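Local coordinates for protein catechol 1,2-dioxygenase (Pseudomonas putida, PDB 2AZQ) that probably cleaves the aromatic ring of catechol with O2 between its two hydroxyl-bearing carbons, using a ferric iron, to give cis,cis-muconate, at residues 109-114 / 163-168; 126-131 / 157-162; 59-64 / 205-210; 4-9 / 41-46. All blocks are in the same frame, centred on the assembly; numbering follows the deposited sequence.

Overall arrangement
Along the chain, contact 4 comes first. It joins the N-terminal loop to helix 28-49. Contact 3 ties the next helix, 52-68, to helix 204-212, which belongs to the catalytic part of the chain. Contacts 1 and 2 both lie within the sequence spanned by contact 3. They join loops that flank strands of the mixed sheet, and their centres are about 15 Å apart. Contact 1 holds one of the iron ligands. The centre of contact 3 is about 24 Å from that of contact 1 and about 25 Å from that of contact 4. Contacts 3 and 4 both touch the second subunit and both hold lipid-pocket residues. Iron chemistry and lipid binding thus occupy separate regions.

Contact 1 of 4, residues 109-114 / 163-168; sequences LYVAGA and YSYFDS. With FE (Fe (III) ion), chain B.
Leu-109 packs between the rings of Tyr-163 and Phe-166, where two loops of the intradiol dioxygenase fold meet beside the ferric iron. The segment 109-114 leads into strand 116-118. The loop holding 163-168 runs between strands 151-155 and 176-180. The side chain of Leu-109 starts with CB over the centre of one Tyr-163 face, 4.3 Å above the plane. The same CB is 3.8 Å from Phe-166 CE1. CG is turned anti to the carbonyl carbon (chi1 -42°), and the chain forks there towards two rings. CD1 lies against CD1 and CE1 of Tyr-163. CD2 goes the other way and sits over the centre of the Phe-166 ring. This CH-pi contact measures 4.0 Å from Leu-109 CD2 to the Phe-166 centroid, only 11° off the ring normal. The opposite face of Phe-166 is covered by CD2 of its neighbour Tyr-165. Val-111 extends the packing: its CG2 is 3.6 Å from Tyr-165 CG. Its CG1 lies over one face of that ring, offset toward the rim. The contact across the loops is therefore apolar. Leu-109 O also faces Arg-176 and accepts a hydrogen bond from its NH2. The packing against Tyr-163 lies just behind its metal-binding end. Tyr-197, His-221 and His-223 complete the site, and the iron is bound by Tyr-163 through its phenol oxygen, OH.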
# COMPACT_ATOMS: atom_id res chain seq x y z
N LEU A 109 13.14 11.28 0.55
CA LEU A 109 13.24 12.46 1.42
C LEU A 109 13.57 13.86 0.87
O LEU A 109 14.18 14.66 1.59
CB LEU A 109 14.22 12.13 2.53
CG LEU A 109 14.03 10.70 3.07
CD1 LEU A 109 15.29 10.28 3.82
CD2 LEU A 109 12.81 10.61 3.93
N TYR A 110 13.17 14.17 -0.35
CA TYR A 110 13.43 15.50 -0.91
C TYR A 110 12.35 16.46 -0.43
O TYR A 110 11.25 16.03 -0.10
CB TYR A 110 13.36 15.44 -2.43
CG TYR A 110 13.53 16.79 -3.11
CD1 TYR A 110 14.79 17.40 -3.17
CD2 TYR A 110 12.45 17.43 -3.69
CE1 TYR A 110 14.96 18.63 -3.83
CE2 TYR A 110 12.59 18.64 -4.34
CZ TYR A 110 13.84 19.24 -4.42
OH TYR A 110 13.98 20.40 -5.19
N VAL A 111 12.66 17.76 -0.38
CA VAL A 111 11.72 18.82 0.03
C VAL A 111 11.94 20.06 -0.85
O VAL A 111 13.03 20.65 -0.87
CB VAL A 111 11.90 19.27 1.49
CG1 VAL A 111 10.80 20.28 1.81
CG2 VAL A 111 11.89 18.08 2.45
N ALA A 112 10.90 20.47 -1.57
CA ALA A 112 10.99 21.59 -2.49
C ALA A 112 11.23 22.97 -1.89
O ALA A 112 11.01 23.19 -0.71
CB ALA A 112 9.76 21.63 -3.36
N GLY A 113 11.69 23.88 -2.74
CA GLY A 113 11.93 25.26 -2.34
C GLY A 113 13.03 25.61 -1.35
O GLY A 113 12.95 26.68 -0.73
N ALA A 114 14.04 24.76 -1.19
CA ALA A 114 15.12 25.07 -0.24
C ALA A 114 15.75 26.43 -0.52
O ALA A 114 15.71 26.91 -1.65
CB ALA A 114 16.19 23.98 -0.30
N TYR A 163 17.12 13.60 8.25
CA TYR A 163 16.97 14.75 7.36
C TYR A 163 16.03 15.76 7.96
O TYR A 163 15.11 15.40 8.70
CB TYR A 163 16.43 14.34 5.99
CG TYR A 163 17.35 13.46 5.16
CD1 TYR A 163 17.50 12.11 5.47
CD2 TYR A 163 17.99 13.95 4.02
CE1 TYR A 163 18.25 11.27 4.65
CE2 TYR A 163 18.74 13.12 3.20
CZ TYR A 163 18.86 11.77 3.52
OH TYR A 163 19.53 10.90 2.68
N SER A 164 16.26 17.04 7.69
CA SER A 164 15.36 18.04 8.23
C SER A 164 13.99 17.84 7.58
O SER A 164 13.83 17.04 6.64
CB SER A 164 15.85 19.44 7.93
OG SER A 164 15.77 19.71 6.54
N TYR A 165 13.01 18.57 8.08
CA TYR A 165 11.67 18.48 7.57
C TYR A 165 10.93 17.23 8.06
O TYR A 165 9.79 17.33 8.54
CB TYR A 165 11.66 18.49 6.05
CG TYR A 165 10.28 18.62 5.57
CD1 TYR A 165 9.66 19.85 5.58
CD2 TYR A 165 9.51 17.48 5.32
CE1 TYR A 165 8.31 19.97 5.37
CE2 TYR A 165 8.15 17.58 5.11
CZ TYR A 165 7.55 18.83 5.15
OH TYR A 165 6.20 18.95 5.01
N PHE A 166 11.54 16.05 7.95
CA PHE A 166 10.84 14.87 8.43
C PHE A 166 11.19 14.76 9.87
O PHE A 166 10.42 14.22 10.66
CB PHE A 166 11.26 13.62 7.67
CG PHE A 166 11.05 13.74 6.23
CD1 PHE A 166 12.03 14.29 5.41
CD2 PHE A 166 9.81 13.42 5.68
CE1 PHE A 166 11.77 14.53 4.06
CE2 PHE A 166 9.54 13.65 4.34
CZ PHE A 166 10.53 14.21 3.53
N ASP A 167 12.36 15.29 10.22
CA ASP A 167 12.77 15.29 11.61
C ASP A 167 12.45 16.68 12.09
O ASP A 167 13.13 17.65 11.75
CB ASP A 167 14.26 15.03 11.75
CG ASP A 167 14.67 14.94 13.19
OD1 ASP A 167 15.87 14.74 13.47
OD2 ASP A 167 13.79 15.08 14.07
N SER A 168 11.40 16.79 12.89
CA SER A 168 10.98 18.08 13.40
C SER A 168 11.99 18.73 14.32
O SER A 168 11.97 19.96 14.47
CB SER A 168 9.62 17.97 14.11
OG SER A 168 8.57 17.74 13.17
FE FE B . 19.29 9.77 1.55

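Contact 2 of 4, residues 126-131 / 157-162; sequences GTDPGV and ANTQGT
Thr-159 and Asp-128 meet where a type I beta turn, Asn-158 to Gly-161, faces the loop that leads into strand 132-140. This is a surface contact between two loops at the edge of the beta fold. The closer part centres on Thr-159, whose two branches do different work. Its CG2 rests 3.7 Å from Gly-130 CA, where the backbone of the other loop comes near without a side chain between. Its OG1 lies between the backbone N and the carbonyl carbon (chi1 68°). From there it gives a weak hydrogen bond of 3.2 Å to Asp-128 OD1. The two side chains run past one another, heading opposite ways. Ile-192 of strand 186-192 touches both Asp-128 and Thr-159. The other side is looser. Gln-160 is exposed, and its NE2 stays 4.1 Å from Asp-128 OD1. Exposed Pro-129 adds little, with CD 4.0 Å from Thr-159 OG1. The nearest atom of the turn to Asp-128 OD2 is Asn-158 CB, at 3.9 Å. The turn itself is held more firmly than the contact across the loops. Gly-161 N bonds to Asn-158 O at 2.8 Å, and Asn-158 N to Thr-162 O. The buried Asn-158 side chain braces the turn from within: its OD1 takes a nearly straight bond from Thr-162 N, 2.9 Å long with an angle of 169° at the hydrogen.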
# COMPACT_ATOMS: atom_id res chain seq x y z
N GLY A 126 24.57 25.25 12.67
CA GLY A 126 25.53 25.37 13.76
C GLY A 126 25.05 24.79 15.07
O GLY A 126 25.33 25.31 16.14
N THR A 127 24.37 23.67 14.97
CA THR A 127 23.80 22.96 16.10
C THR A 127 24.57 21.74 16.57
O THR A 127 24.60 21.47 17.77
CB THR A 127 22.41 22.46 15.74
OG1 THR A 127 21.54 23.57 15.62
CG2 THR A 127 21.90 21.52 16.78
N ASP A 128 25.17 21.01 15.63
CA ASP A 128 25.90 19.75 15.87
C ASP A 128 27.41 19.81 16.31
O ASP A 128 28.01 20.90 16.33
CB ASP A 128 25.77 18.90 14.58
CG ASP A 128 24.33 18.40 14.28
OD1 ASP A 128 23.85 17.52 15.01
OD2 ASP A 128 23.68 18.86 13.31
N PRO A 129 28.00 18.64 16.75
CA PRO A 129 29.39 18.38 17.18
C PRO A 129 29.92 17.50 16.01
O PRO A 129 30.42 16.37 16.19
CB PRO A 129 29.20 17.55 18.45
CG PRO A 129 28.22 16.53 17.93
CD PRO A 129 27.21 17.41 17.05
N GLY A 130 29.73 18.01 14.80
CA GLY A 130 30.15 17.27 13.65
C GLY A 130 31.49 17.75 13.17
O GLY A 130 32.16 18.55 13.81
N VAL A 131 31.85 17.20 12.02
CA VAL A 131 33.08 17.50 11.32
C VAL A 131 32.61 18.43 10.21
O VAL A 131 31.72 18.07 9.46
CB VAL A 131 33.66 16.19 10.73
CG1 VAL A 131 34.82 16.48 9.76
CG2 VAL A 131 34.10 15.30 11.85
N ALA A 157 21.69 14.07 5.35
CA ALA A 157 21.42 13.87 6.76
C ALA A 157 22.43 14.59 7.64
O ALA A 157 23.49 15.01 7.18
CB ALA A 157 21.42 12.41 7.09
N ASN A 158 22.08 14.75 8.91
CA ASN A 158 22.94 15.39 9.87
C ASN A 158 23.75 14.30 10.62
O ASN A 158 23.72 13.13 10.23
CB ASN A 158 22.09 16.25 10.81
CG ASN A 158 21.18 15.44 11.72
OD1 ASN A 158 21.05 14.23 11.58
ND2 ASN A 158 20.55 16.12 12.65
N THR A 159 24.47 14.67 11.69
CA THR A 159 25.26 13.66 12.39
C THR A 159 24.42 12.58 13.09
O THR A 159 24.92 11.50 13.32
CB THR A 159 26.25 14.29 13.39
OG1 THR A 159 25.52 14.89 14.46
CG2 THR A 159 27.07 15.36 12.72
N GLN A 160 23.16 12.86 13.43
CA GLN A 160 22.32 11.82 14.05
C GLN A 160 21.81 10.96 12.89
O GLN A 160 21.12 9.93 13.08
CB GLN A 160 21.08 12.40 14.73
CG GLN A 160 21.29 13.24 15.96
CD GLN A 160 20.12 14.22 16.13
OE1 GLN A 160 18.93 13.81 16.14
NE2 GLN A 160 20.44 15.53 16.23
N GLY A 161 22.13 11.40 11.68
CA GLY A 161 21.69 10.65 10.52
C GLY A 161 20.23 10.82 10.15
O GLY A 161 19.59 9.84 9.77
N THR A 162 19.69 12.03 10.26
CA THR A 162 18.30 12.23 9.86
C THR A 162 18.24 13.44 8.96
O THR A 162 19.20 14.20 8.88
CB THR A 162 17.32 12.46 11.04
OG1 THR A 162 17.52 13.76 11.60
CG2 THR A 162 17.50 11.42 12.11

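Contact 3 of 4, residues 59-64 / 205-210; sequences VDYLNR and TQECLD. With PCF (1,2-diacyl-sn-glycero-3-phoshocholine), chain C.
Arg-64 and Glu-207 join helix 52-68 to helix 204-212. The axes of segments 59-64 and 205-210, taken N to C, make 138° and come within 11.4 Å, so side chains must span the gap. The side chains of Arg-64 and Glu-207 cross at about a right angle, yet their guanidinium and carboxylate planes are only 22° apart. Arg-64 grips the carboxylate end-on: NH1 bonds to Glu-207 OE1 at 3.1 Å and NH2 to Glu-207 OE2 at 2.9 Å. OE1 is met on its syn side, OE2 from above the carboxylate plane. On its remaining edge, Arg-64 NE makes a salt bridge of 3.1 Å with Asp-60 OD1, one helical turn back. This second carboxylate helps fix the guanidinium.

Tyr-61 and Glu-207 run alongside, pointing opposite ways, the ring 73° from the carboxylate. Glu-207 CG meets the ring edge at CE1. Tyr-61 OH reaches Cys-208 CB at 3.4 Å and is hydrogen-bonded to Pro-204 O. Over one ring face lies lipid carbon C24, and C26 is 3.6 Å from Tyr-61 CD2. Asn-63 packs on Glu-70 of the second subunit. The salt-bridge network thus borders the phospholipid pocket near the dimer interface, a lipid site characteristic of catechol 1,2-dioxygenases.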
# COMPACT_ATOMS: atom_id res chain seq x y z
N VAL A 59 -2.40 -7.52 2.90
CA VAL A 59 -3.29 -6.38 2.79
C VAL A 59 -3.11 -5.47 4.03
O VAL A 59 -3.03 -4.24 3.90
CB VAL A 59 -4.77 -6.84 2.67
CG1 VAL A 59 -5.70 -5.64 2.79
CG2 VAL A 59 -4.99 -7.58 1.34
N ASP A 60 -3.01 -6.08 5.22
CA ASP A 60 -2.83 -5.29 6.43
C ASP A 60 -1.43 -4.65 6.53
O ASP A 60 -1.29 -3.51 6.97
CB ASP A 60 -3.14 -6.14 7.66
CG ASP A 60 -2.83 -5.42 8.95
OD1 ASP A 60 -1.68 -5.50 9.43
OD2 ASP A 60 -3.74 -4.75 9.47
N TYR A 61 -0.39 -5.37 6.12
CA TYR A 61 0.95 -4.82 6.12
C TYR A 61 0.89 -3.57 5.25
O TYR A 61 1.45 -2.53 5.57
CB TYR A 61 1.91 -5.80 5.47
CG TYR A 61 3.26 -5.22 5.19
CD1 TYR A 61 4.20 -5.04 6.22
CD2 TYR A 61 3.62 -4.86 3.89
CE1 TYR A 61 5.49 -4.52 5.94
CE2 TYR A 61 4.88 -4.34 3.60
CZ TYR A 61 5.80 -4.17 4.61
OH TYR A 61 7.04 -3.68 4.30
N LEU A 62 0.18 -3.70 4.14
CA LEU A 62 0.00 -2.62 3.17
C LEU A 62 -0.67 -1.39 3.78
O LEU A 62 -0.48 -0.26 3.30
CB LEU A 62 -0.83 -3.14 2.02
CG LEU A 62 -0.47 -2.68 0.62
CD1 LEU A 62 0.86 -3.30 0.23
CD2 LEU A 62 -1.56 -3.16 -0.34
N ASN A 63 -1.48 -1.58 4.82
CA ASN A 63 -2.08 -0.44 5.47
C ASN A 63 -1.05 0.22 6.32
O ASN A 63 -0.98 1.44 6.38
CB ASN A 63 -3.25 -0.80 6.37
CG ASN A 63 -4.55 -0.85 5.61
OD1 ASN A 63 -4.76 -0.09 4.66
ND2 ASN A 63 -5.44 -1.73 6.04
N ARG A 64 -0.24 -0.58 6.99
CA ARG A 64 0.78 -0.01 7.85
C ARG A 64 1.90 0.64 7.03
O ARG A 64 2.44 1.68 7.45
CB ARG A 64 1.28 -1.07 8.83
CG ARG A 64 0.09 -1.64 9.60
CD ARG A 64 0.36 -2.69 10.65
NE ARG A 64 0.91 -3.95 10.17
CZ ARG A 64 2.21 -4.18 9.98
NH1 ARG A 64 3.12 -3.25 10.24
NH2 ARG A 64 2.61 -5.38 9.57
N THR A 205 9.06 -1.11 6.60
CA THR A 205 10.14 -1.48 5.70
C THR A 205 11.10 -2.50 6.34
O THR A 205 11.35 -3.59 5.79
CB THR A 205 10.92 -0.25 5.28
OG1 THR A 205 10.02 0.67 4.65
CG2 THR A 205 12.05 -0.62 4.33
N GLN A 206 11.63 -2.17 7.50
CA GLN A 206 12.55 -3.05 8.18
C GLN A 206 11.90 -4.38 8.56
O GLN A 206 12.53 -5.44 8.50
CB GLN A 206 13.11 -2.37 9.43
CG GLN A 206 14.20 -3.17 10.09
CD GLN A 206 15.33 -3.47 9.11
OE1 GLN A 206 15.73 -4.62 8.95
NE2 GLN A 206 15.84 -2.42 8.46
N GLU A 207 10.63 -4.37 8.94
CA GLU A 207 10.06 -5.65 9.31
C GLU A 207 10.06 -6.53 8.08
O GLU A 207 10.22 -7.75 8.21
CB GLU A 207 8.68 -5.52 9.98
CG GLU A 207 7.48 -5.78 9.14
CD GLU A 207 6.19 -5.47 9.91
OE1 GLU A 207 6.03 -4.32 10.40
OE2 GLU A 207 5.33 -6.37 10.03
N CYS A 208 9.93 -5.95 6.89
CA CYS A 208 9.97 -6.77 5.69
C CYS A 208 11.40 -7.29 5.47
O CYS A 208 11.62 -8.49 5.34
CB CYS A 208 9.51 -5.99 4.47
SG CYS A 208 9.57 -7.04 2.99
N LEU A 209 12.36 -6.37 5.41
CA LEU A 209 13.76 -6.73 5.23
C LEU A 209 14.18 -7.78 6.26
O LEU A 209 15.00 -8.65 5.97
CB LEU A 209 14.64 -5.50 5.38
CG LEU A 209 14.50 -4.49 4.26
CD1 LEU A 209 15.36 -3.31 4.52
CD2 LEU A 209 14.92 -5.14 2.99
N ASP A 210 13.65 -7.70 7.46
CA ASP A 210 14.03 -8.69 8.45
C ASP A 210 13.70 -10.07 7.99
O ASP A 210 14.48 -11.00 8.21
CB ASP A 210 13.34 -8.49 9.80
CG ASP A 210 13.88 -7.33 10.56
OD1 ASP A 210 15.10 -7.10 10.53
OD2 ASP A 210 13.06 -6.67 11.21
N PCF C . 3.54 -12.95 15.61
P PCF C . 4.81 -14.28 11.18
O11 PCF C . 4.60 -13.82 9.64
O12 PCF C . 4.66 -15.75 11.26
O13 PCF C . 3.57 -13.57 11.91
O14 PCF C . 6.09 -13.69 11.64
C11 PCF C . 3.22 -13.80 13.28
C12 PCF C . 3.94 -12.81 14.20
C13 PCF C . 2.11 -12.65 15.79
C14 PCF C . 3.82 -14.32 16.10
C15 PCF C . 4.31 -12.00 16.43
C1 PCF C . 4.14 -12.47 9.41
C2 PCF C . 4.39 -11.92 7.99
C3 PCF C . 3.78 -12.77 6.87
O31 PCF C . 2.57 -13.45 7.27
O32 PCF C . 1.11 -14.99 6.53
C31 PCF C . 2.06 -14.23 6.28
C32 PCF C . 2.79 -14.24 4.94
C33 PCF C . 2.79 -12.86 4.28
C34 PCF C . 3.58 -12.86 2.96
C35 PCF C . 3.11 -11.78 2.00
C36 PCF C . 2.80 -12.45 0.66
C37 PCF C . 1.53 -11.83 0.07
C38 PCF C . 1.33 -12.17 -1.41
C39 PCF C . 0.06 -11.41 -1.76
C40 PCF C . -0.02 -11.14 -3.26
C41 PCF C . -1.12 -10.13 -3.59
C42 PCF C . -1.01 -8.83 -2.78
C43 PCF C . -1.78 -7.72 -3.50
O21 PCF C . 3.89 -10.58 8.04
O22 PCF C . 3.88 -8.50 7.29
C21 PCF C . 4.33 -9.64 7.16
C22 PCF C . 5.37 -9.88 6.06
C23 PCF C . 4.82 -9.19 4.80
C24 PCF C . 5.85 -8.51 3.88
C25 PCF C . 5.46 -8.47 2.39
C26 PCF C . 4.03 -7.94 2.16
C27 PCF C . 3.64 -7.89 0.68
C28 PCF C . 3.74 -6.51 0.02
C29 PCF C . 2.74 -6.50 -1.15
C30 PCF C . 3.08 -5.44 -2.20
C44 PCF C . -2.33 -6.65 -2.56
C45 PCF C . -3.06 -5.73 -3.31
C46 PCF C . -4.03 -4.94 -2.70

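Contact 4 of 4, residues 4-9 / 41-46; sequences KISHTA and TARLIE
Glu-46 of helix 28-49 receives two backbone N-H groups from the N-terminal arm, at the start of a type I beta turn, Ile-5 to Thr-8. Its OE1 is the shared acceptor. Ile-5 N lies 2.8 Å from Glu-46 OE1, and the bond is nearly straight at 170°. This donor comes from above the carboxylate plane. Ser-6 N, 3.0 Å from Glu-46 OE1, is met by the syn lone pair of OE1. The carboxylate thus gathers the first two N-H groups of the turn, and their dipoles would be expected to stabilise its negative charge. The side chain reaches them because it is extended beyond CG, with CD anti (chi2 171°).

Around this pair lie the flanking side chains. Lys-4 runs obliquely across Glu-46, its CD 3.7 Å from Glu-46 CB. Lys-4 NZ gives a weak bond of 3.0 Å to Glu-46 O, and its firmer partner is the salt bridge to Asp-47. Ser-6 OG lies 3.8 Å from CB of Ala-42, one helical turn before Glu-46.

Further out, helix 9-19 packs on both segments, Ile-11 against Ile-5 of the arm and Phe-15 against Ala-42 of helix 28-49. The second subunit adds Phe-83, which packs on Ile-5, and Leu-87, which packs on Glu-46. The turn ends where helix 9-19 begins. There Thr-8 takes the N-cap position, and its OG1 caps the backbone N of Ile-11.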
# COMPACT_ATOMS: atom_id res chain seq x y z
N LYS A 4 -6.21 -24.31 -10.38
CA LYS A 4 -6.06 -23.08 -11.16
C LYS A 4 -7.39 -22.74 -11.85
O LYS A 4 -7.88 -23.53 -12.65
CB LYS A 4 -5.01 -23.30 -12.24
CG LYS A 4 -3.72 -23.94 -11.76
CD LYS A 4 -2.79 -22.99 -11.04
CE LYS A 4 -1.38 -23.61 -10.97
NZ LYS A 4 -0.33 -22.68 -10.46
N ILE A 5 -7.95 -21.56 -11.56
CA ILE A 5 -9.21 -21.16 -12.18
C ILE A 5 -8.99 -19.89 -12.99
O ILE A 5 -9.80 -19.52 -13.84
CB ILE A 5 -10.31 -20.91 -11.12
CG1 ILE A 5 -10.13 -19.54 -10.46
CG2 ILE A 5 -10.26 -22.00 -10.07
CD1 ILE A 5 -11.21 -19.20 -9.46
N SER A 6 -7.87 -19.22 -12.70
CA SER A 6 -7.46 -17.98 -13.35
C SER A 6 -7.34 -18.02 -14.91
O SER A 6 -7.43 -16.98 -15.59
CB SER A 6 -6.13 -17.55 -12.73
OG SER A 6 -5.55 -16.47 -13.42
N HIS A 7 -7.14 -19.22 -15.44
CA HIS A 7 -6.96 -19.44 -16.87
C HIS A 7 -8.28 -19.71 -17.61
O HIS A 7 -8.30 -19.75 -18.85
CB HIS A 7 -6.04 -20.64 -17.07
CG HIS A 7 -6.65 -21.94 -16.65
ND1 HIS A 7 -6.98 -22.22 -15.34
CD2 HIS A 7 -7.04 -23.02 -17.36
CE1 HIS A 7 -7.54 -23.41 -15.26
NE2 HIS A 7 -7.59 -23.92 -16.48
N THR A 8 -9.36 -19.88 -16.87
CA THR A 8 -10.68 -20.15 -17.45
C THR A 8 -11.34 -18.87 -17.94
O THR A 8 -11.14 -17.80 -17.36
CB THR A 8 -11.62 -20.80 -16.43
OG1 THR A 8 -12.31 -19.79 -15.69
CG2 THR A 8 -10.83 -21.65 -15.43
N ALA A 9 -12.12 -18.98 -19.01
CA ALA A 9 -12.83 -17.83 -19.58
C ALA A 9 -13.74 -17.19 -18.53
O ALA A 9 -13.95 -15.96 -18.52
CB ALA A 9 -13.65 -18.28 -20.77
N THR A 41 -1.62 -11.02 -10.25
CA THR A 41 -1.83 -11.24 -8.83
C THR A 41 -2.47 -12.61 -8.59
O THR A 41 -2.06 -13.36 -7.71
CB THR A 41 -2.69 -10.12 -8.22
OG1 THR A 41 -1.91 -8.92 -8.18
CG2 THR A 41 -3.11 -10.45 -6.79
N ALA A 42 -3.47 -12.92 -9.41
CA ALA A 42 -4.15 -14.19 -9.33
C ALA A 42 -3.20 -15.38 -9.54
O ALA A 42 -3.32 -16.40 -8.86
CB ALA A 42 -5.26 -14.23 -10.36
N ARG A 43 -2.27 -15.26 -10.49
CA ARG A 43 -1.32 -16.33 -10.76
C ARG A 43 -0.36 -16.57 -9.60
O ARG A 43 -0.02 -17.71 -9.32
CB ARG A 43 -0.51 -16.06 -12.01
CG ARG A 43 -1.26 -16.09 -13.29
CD ARG A 43 -0.46 -15.43 -14.41
NE ARG A 43 -1.31 -15.21 -15.58
CZ ARG A 43 -1.00 -14.45 -16.62
NH1 ARG A 43 0.17 -13.80 -16.66
NH2 ARG A 43 -1.86 -14.33 -17.63
N LEU A 44 0.13 -15.52 -8.96
CA LEU A 44 1.01 -15.77 -7.82
C LEU A 44 0.22 -16.63 -6.85
O LEU A 44 0.65 -17.70 -6.43
CB LEU A 44 1.34 -14.52 -7.01
CG LEU A 44 2.12 -13.27 -7.28
CD1 LEU A 44 2.07 -12.54 -5.98
CD2 LEU A 44 3.56 -13.53 -7.66
N ILE A 45 -0.95 -16.12 -6.46
CA ILE A 45 -1.79 -16.83 -5.53
C ILE A 45 -1.97 -18.28 -5.94
O ILE A 45 -2.00 -19.17 -5.10
CB ILE A 45 -3.15 -16.13 -5.41
CG1 ILE A 45 -2.95 -14.73 -4.84
CG2 ILE A 45 -4.10 -16.96 -4.56
CD1 ILE A 45 -4.16 -13.83 -4.97
N GLU A 46 -2.09 -18.55 -7.23
CA GLU A 46 -2.27 -19.92 -7.67
C GLU A 46 -0.98 -20.71 -7.84
O GLU A 46 -0.97 -21.92 -7.67
CB GLU A 46 -3.09 -19.96 -8.96
CG GLU A 46 -4.61 -19.80 -8.74
CD GLU A 46 -5.39 -19.63 -10.03
OE1 GLU A 46 -6.64 -19.65 -9.98
OE2 GLU A 46 -4.75 -19.47 -11.09